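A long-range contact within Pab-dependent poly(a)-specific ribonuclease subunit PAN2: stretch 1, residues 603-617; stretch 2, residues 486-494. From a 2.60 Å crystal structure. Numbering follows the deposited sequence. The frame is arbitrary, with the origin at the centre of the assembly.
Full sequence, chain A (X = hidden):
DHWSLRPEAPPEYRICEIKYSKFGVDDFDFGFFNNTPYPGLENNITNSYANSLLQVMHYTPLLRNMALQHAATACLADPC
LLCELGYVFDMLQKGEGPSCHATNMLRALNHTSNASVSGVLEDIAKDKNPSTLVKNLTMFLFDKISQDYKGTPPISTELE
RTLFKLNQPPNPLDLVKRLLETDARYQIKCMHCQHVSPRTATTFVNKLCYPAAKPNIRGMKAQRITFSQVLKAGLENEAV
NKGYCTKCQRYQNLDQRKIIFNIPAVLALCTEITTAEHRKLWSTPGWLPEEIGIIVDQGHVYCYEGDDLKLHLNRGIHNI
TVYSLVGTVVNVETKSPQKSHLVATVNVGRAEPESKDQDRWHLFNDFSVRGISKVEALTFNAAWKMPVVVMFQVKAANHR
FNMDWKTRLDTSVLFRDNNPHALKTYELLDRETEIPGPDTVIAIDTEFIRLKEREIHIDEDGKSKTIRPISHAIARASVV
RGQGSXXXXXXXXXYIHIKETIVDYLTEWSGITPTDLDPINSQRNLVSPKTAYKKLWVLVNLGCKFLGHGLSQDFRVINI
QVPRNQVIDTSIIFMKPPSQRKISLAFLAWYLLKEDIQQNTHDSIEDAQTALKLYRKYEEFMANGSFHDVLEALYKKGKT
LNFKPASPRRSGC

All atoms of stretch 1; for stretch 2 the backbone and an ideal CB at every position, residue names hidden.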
# COMPACT_ATOMS: atom_id res chain seq x y z
N ASP A 603 24.74 18.04 10.33
CA ASP A 603 24.57 18.04 8.89
C ASP A 603 24.51 16.60 8.38
O ASP A 603 25.38 15.79 8.70
CB ASP A 603 25.71 18.80 8.21
CG ASP A 603 25.56 18.86 6.70
OD1 ASP A 603 24.92 19.81 6.20
OD2 ASP A 603 26.09 17.96 6.02
N SER A 604 23.48 16.29 7.61
CA SER A 604 23.21 14.91 7.19
C SER A 604 24.29 14.35 6.26
O SER A 604 24.52 13.14 6.24
CB SER A 604 21.85 14.82 6.51
OG SER A 604 21.74 15.76 5.45
N ILE A 605 24.95 15.23 5.51
CA ILE A 605 26.03 14.79 4.63
C ILE A 605 27.26 14.42 5.45
O ILE A 605 27.89 13.39 5.21
CB ILE A 605 26.41 15.89 3.61
CG1 ILE A 605 25.23 16.20 2.69
CG2 ILE A 605 27.62 15.45 2.78
CD1 ILE A 605 25.53 17.23 1.63
N GLU A 606 27.59 15.25 6.43
CA GLU A 606 28.72 15.00 7.32
C GLU A 606 28.53 13.72 8.12
O GLU A 606 29.44 12.89 8.22
CB GLU A 606 28.94 16.18 8.27
CG GLU A 606 29.37 17.47 7.59
CD GLU A 606 29.62 18.59 8.58
OE1 GLU A 606 29.42 18.37 9.79
OE2 GLU A 606 30.01 19.69 8.14
N ASP A 607 27.34 13.55 8.70
CA ASP A 607 27.03 12.37 9.50
C ASP A 607 27.05 11.10 8.65
O ASP A 607 27.35 10.02 9.15
CB ASP A 607 25.67 12.53 10.17
CG ASP A 607 25.69 13.56 11.29
OD1 ASP A 607 26.61 14.40 11.32
OD2 ASP A 607 24.78 13.52 12.15
N ALA A 608 26.72 11.24 7.37
CA ALA A 608 26.78 10.11 6.45
C ALA A 608 28.23 9.75 6.16
O ALA A 608 28.59 8.57 6.12
CB ALA A 608 26.04 10.44 5.16
N GLN A 609 29.05 10.77 5.94
CA GLN A 609 30.48 10.58 5.71
C GLN A 609 31.16 10.00 6.95
O GLN A 609 32.09 9.20 6.83
CB GLN A 609 31.14 11.91 5.32
CG GLN A 609 30.72 12.44 3.96
CD GLN A 609 31.16 13.87 3.74
OE1 GLN A 609 31.27 14.65 4.68
NE2 GLN A 609 31.42 14.22 2.48
N THR A 610 30.70 10.42 8.12
CA THR A 610 31.24 9.93 9.38
C THR A 610 31.02 8.43 9.53
O THR A 610 31.94 7.69 9.88
CB THR A 610 30.61 10.66 10.59
OG1 THR A 610 30.89 12.06 10.51
CG2 THR A 610 31.16 10.11 11.89
N ALA A 611 29.79 7.99 9.27
CA ALA A 611 29.44 6.58 9.35
C ALA A 611 30.25 5.76 8.35
O ALA A 611 30.65 4.63 8.64
CB ALA A 611 27.95 6.39 9.12
N LEU A 612 30.48 6.33 7.17
CA LEU A 612 31.26 5.67 6.14
C LEU A 612 32.71 5.51 6.59
O LEU A 612 33.32 4.46 6.37
CB LEU A 612 31.20 6.45 4.83
CG LEU A 612 31.97 5.85 3.65
CD1 LEU A 612 31.45 4.45 3.34
CD2 LEU A 612 31.89 6.74 2.43
N LYS A 613 33.25 6.54 7.23
CA LYS A 613 34.60 6.50 7.77
C LYS A 613 34.70 5.44 8.86
O LYS A 613 35.69 4.71 8.95
CB LYS A 613 35.00 7.86 8.34
CG LYS A 613 35.26 8.93 7.29
CD LYS A 613 35.66 10.24 7.94
CE LYS A 613 36.06 11.28 6.91
NZ LYS A 613 36.45 12.57 7.55
N LEU A 614 33.67 5.36 9.70
CA LEU A 614 33.63 4.38 10.78
C LEU A 614 33.61 2.95 10.26
O LEU A 614 34.22 2.06 10.84
CB LEU A 614 32.41 4.63 11.68
CG LEU A 614 32.48 5.86 12.58
CD1 LEU A 614 31.15 6.07 13.29
CD2 LEU A 614 33.60 5.72 13.59
N TYR A 615 32.90 2.74 9.15
CA TYR A 615 32.84 1.42 8.54
C TYR A 615 34.18 1.03 7.93
O TYR A 615 34.56 -0.14 7.96
CB TYR A 615 31.74 1.35 7.48
CG TYR A 615 31.72 0.03 6.74
CD1 TYR A 615 31.22 -1.11 7.35
CD2 TYR A 615 32.20 -0.07 5.44
CE1 TYR A 615 31.20 -2.32 6.68
CE2 TYR A 615 32.18 -1.28 4.77
CZ TYR A 615 31.68 -2.40 5.39
OH TYR A 615 31.66 -3.61 4.73
N ARG A 616 34.88 2.01 7.37
CA ARG A 616 36.19 1.75 6.78
C ARG A 616 37.20 1.37 7.86
O ARG A 616 38.06 0.52 7.64
CB ARG A 616 36.68 2.97 6.00
CG ARG A 616 35.86 3.28 4.76
CD ARG A 616 35.67 2.04 3.90
NE ARG A 616 34.89 2.31 2.70
CZ ARG A 616 34.44 1.37 1.87
NH1 ARG A 616 34.69 0.09 2.12
NH2 ARG A 616 33.75 1.70 0.80
N LYS A 617 37.08 2.00 9.02
CA LYS A 617 37.90 1.64 10.17
C LYS A 617 37.59 0.22 10.62
O LYS A 617 38.48 -0.53 11.01
CB LYS A 617 37.68 2.62 11.33
CG LYS A 617 38.38 3.96 11.15
CD LYS A 617 39.89 3.78 11.10
CE LYS A 617 40.59 5.12 10.95
NZ LYS A 617 42.07 4.95 10.85
N UNK A 486 35.23 9.52 -6.18
CA UNK A 486 34.50 10.55 -5.44
C UNK A 486 33.79 9.95 -4.23
O UNK A 486 32.66 10.31 -3.92
CB UNK A 486 33.49 11.25 -6.35
N UNK A 487 34.47 9.04 -3.55
CA UNK A 487 33.95 8.46 -2.31
C UNK A 487 33.83 9.54 -1.25
O UNK A 487 34.80 10.23 -0.93
CB UNK A 487 34.85 7.32 -1.82
N UNK A 488 32.63 9.69 -0.70
CA UNK A 488 32.37 10.72 0.30
C UNK A 488 31.58 11.88 -0.27
O UNK A 488 31.02 12.68 0.47
CB UNK A 488 33.69 11.23 0.89
N UNK A 489 31.53 11.96 -1.60
CA UNK A 489 30.80 13.03 -2.27
C UNK A 489 29.32 12.68 -2.41
O UNK A 489 28.97 11.61 -2.92
CB UNK A 489 31.41 13.31 -3.65
N UNK A 490 28.46 13.59 -1.97
CA UNK A 490 27.02 13.37 -2.02
C UNK A 490 26.48 13.49 -3.45
O UNK A 490 26.91 14.36 -4.21
CB UNK A 490 26.31 14.37 -1.10
N UNK A 491 25.55 12.61 -3.80
CA UNK A 491 24.88 12.70 -5.09
C UNK A 491 23.39 12.96 -4.89
O UNK A 491 22.66 13.22 -5.85
CB UNK A 491 25.10 11.42 -5.90
N UNK A 492 22.95 12.90 -3.64
CA UNK A 492 21.60 13.28 -3.27
C UNK A 492 21.62 14.12 -2.00
O UNK A 492 22.14 13.69 -0.97
CB UNK A 492 20.72 12.04 -3.08
N UNK A 493 21.06 15.32 -2.08
CA UNK A 493 20.91 16.18 -0.90
C UNK A 493 19.61 16.97 -1.02
O UNK A 493 19.63 18.19 -1.18
CB UNK A 493 22.10 17.12 -0.75
N UNK A 494 18.50 16.26 -0.95
CA UNK A 494 17.19 16.86 -1.17
C UNK A 494 16.57 17.41 0.11
O UNK A 494 16.54 16.73 1.14
CB UNK A 494 16.25 15.83 -1.79

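Stretch 1 is a helix from Ser-604 onward. The chain numbers run in opposite senses along the contact, as the nearest CA pairs show: Gln-609 CA lies 5.7 Å from the CA of position 488 (Gly-488 CA), and Ile-605 CA lies 6.9 Å from the CA of position 490 (Ala-490 CA). Position 486 has no atom of stretch 1 within 5.5 Å of its ideal CB, so the contact sets no preference; it is Arg-486, whose O accepts from the backbone N of 489 and closes a type II turn.

At 487 the CA-to-CB bond points sideways, and the ideal CB is 5.2 Å from Leu-612 CD2. A long side chain could pass this methyl and reach the guanidinium of Arg-616, which favours an acidic end; Glu or, for the apolar part alone, a Met or Leu would suit. The residue is Glu-487, with chi1 and chi2 both t. Glu-487 CG lies 3.9 Å from Leu-612 CD2, and Glu-487 OE2 lies 3.2 Å from Arg-616 NE, near the guanidinium plane. This is a salt bridge that includes a hydrogen bond with an angle of 146° at the hydrogen.

Position 488 has a positive phi (105/-16), at the third place of the turn. An ideal CB would be jammed against the carbonyl O of 487, which alone calls for glycine; it would also lie 4.1 Å from Gln-609 NE2. The carbonyl O of 488 offers an acceptor to that amide whatever the residue. Gly-488 is found, and Gln-609 NE2 donates to Gly-488 O at 2.6 Å, a short and nearly linear bond (171°).

At 489 CA-to-CB points away, so many residues would fit; it is Val-489, whose N completes the turn.

Position 490 points toward the helix, its ideal CB 4.0 Å from Ile-605 CD1. A small apolar side chain suits so close an approach. Ala-490 meets it with an apolar contact.

At 491 and 492 stretch 1 has no atom within 5.5 Å of either ideal CB, so this contact sets no preference. They are Phe-491, where the chain turns a corner, and Ile-492, whose CA-to-CB bond points sideways and whose end leads away.

Position 493 again points toward stretch 1, with the ideal CB 4.2 Å from Ile-605 CD1. Apolar residues would suit the methyl, and polar ones could approach the Ser-604 hydroxyl. Asp-493 OD2 lies 3.5 Å from Ile-605 CD1, and Asp-493 OD1 lies 4.2 Å from Ser-604 OG, too far for a hydrogen bond; both oxygens are hydrogen-bonded elsewhere in the structure.

Position 494, out of reach, is Asp-494.

Stretch 2 486-494: REGVAFIDD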
# COMPACT_ATOMS: atom_id res chain seq x y z
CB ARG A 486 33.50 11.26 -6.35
CG ARG A 486 34.13 12.25 -7.30
CD ARG A 486 33.08 13.00 -8.11
NE ARG A 486 32.37 12.12 -9.04
CZ ARG A 486 31.39 12.52 -9.84
NH1 ARG A 486 30.99 13.79 -9.83
NH2 ARG A 486 30.80 11.66 -10.65
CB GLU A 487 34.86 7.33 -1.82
CG GLU A 487 34.42 6.71 -0.50
CD GLU A 487 35.40 5.67 0.00
OE1 GLU A 487 36.43 5.44 -0.67
OE2 GLU A 487 35.15 5.08 1.08
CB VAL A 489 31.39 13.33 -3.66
CG1 VAL A 489 30.63 14.46 -4.33
CG2 VAL A 489 32.87 13.66 -3.55
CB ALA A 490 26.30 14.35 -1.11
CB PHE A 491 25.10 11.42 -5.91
CG PHE A 491 24.56 10.17 -5.27
CD1 PHE A 491 25.32 9.46 -4.36
CD2 PHE A 491 23.30 9.70 -5.59
CE1 PHE A 491 24.83 8.30 -3.77
CE2 PHE A 491 22.80 8.55 -5.02
CZ PHE A 491 23.56 7.85 -4.11
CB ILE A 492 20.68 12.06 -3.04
CG1 ILE A 492 20.47 11.29 -4.34
CG2 ILE A 492 19.34 12.50 -2.48
CD1 ILE A 492 19.59 10.07 -4.18
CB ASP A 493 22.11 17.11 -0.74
CG ASP A 493 22.10 17.85 0.59
OD1 ASP A 493 21.54 17.30 1.57
OD2 ASP A 493 22.65 18.96 0.66
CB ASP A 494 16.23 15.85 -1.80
CG ASP A 494 16.70 15.38 -3.17
OD1 ASP A 494 17.44 16.13 -3.83
OD2 ASP A 494 16.33 14.26 -3.57
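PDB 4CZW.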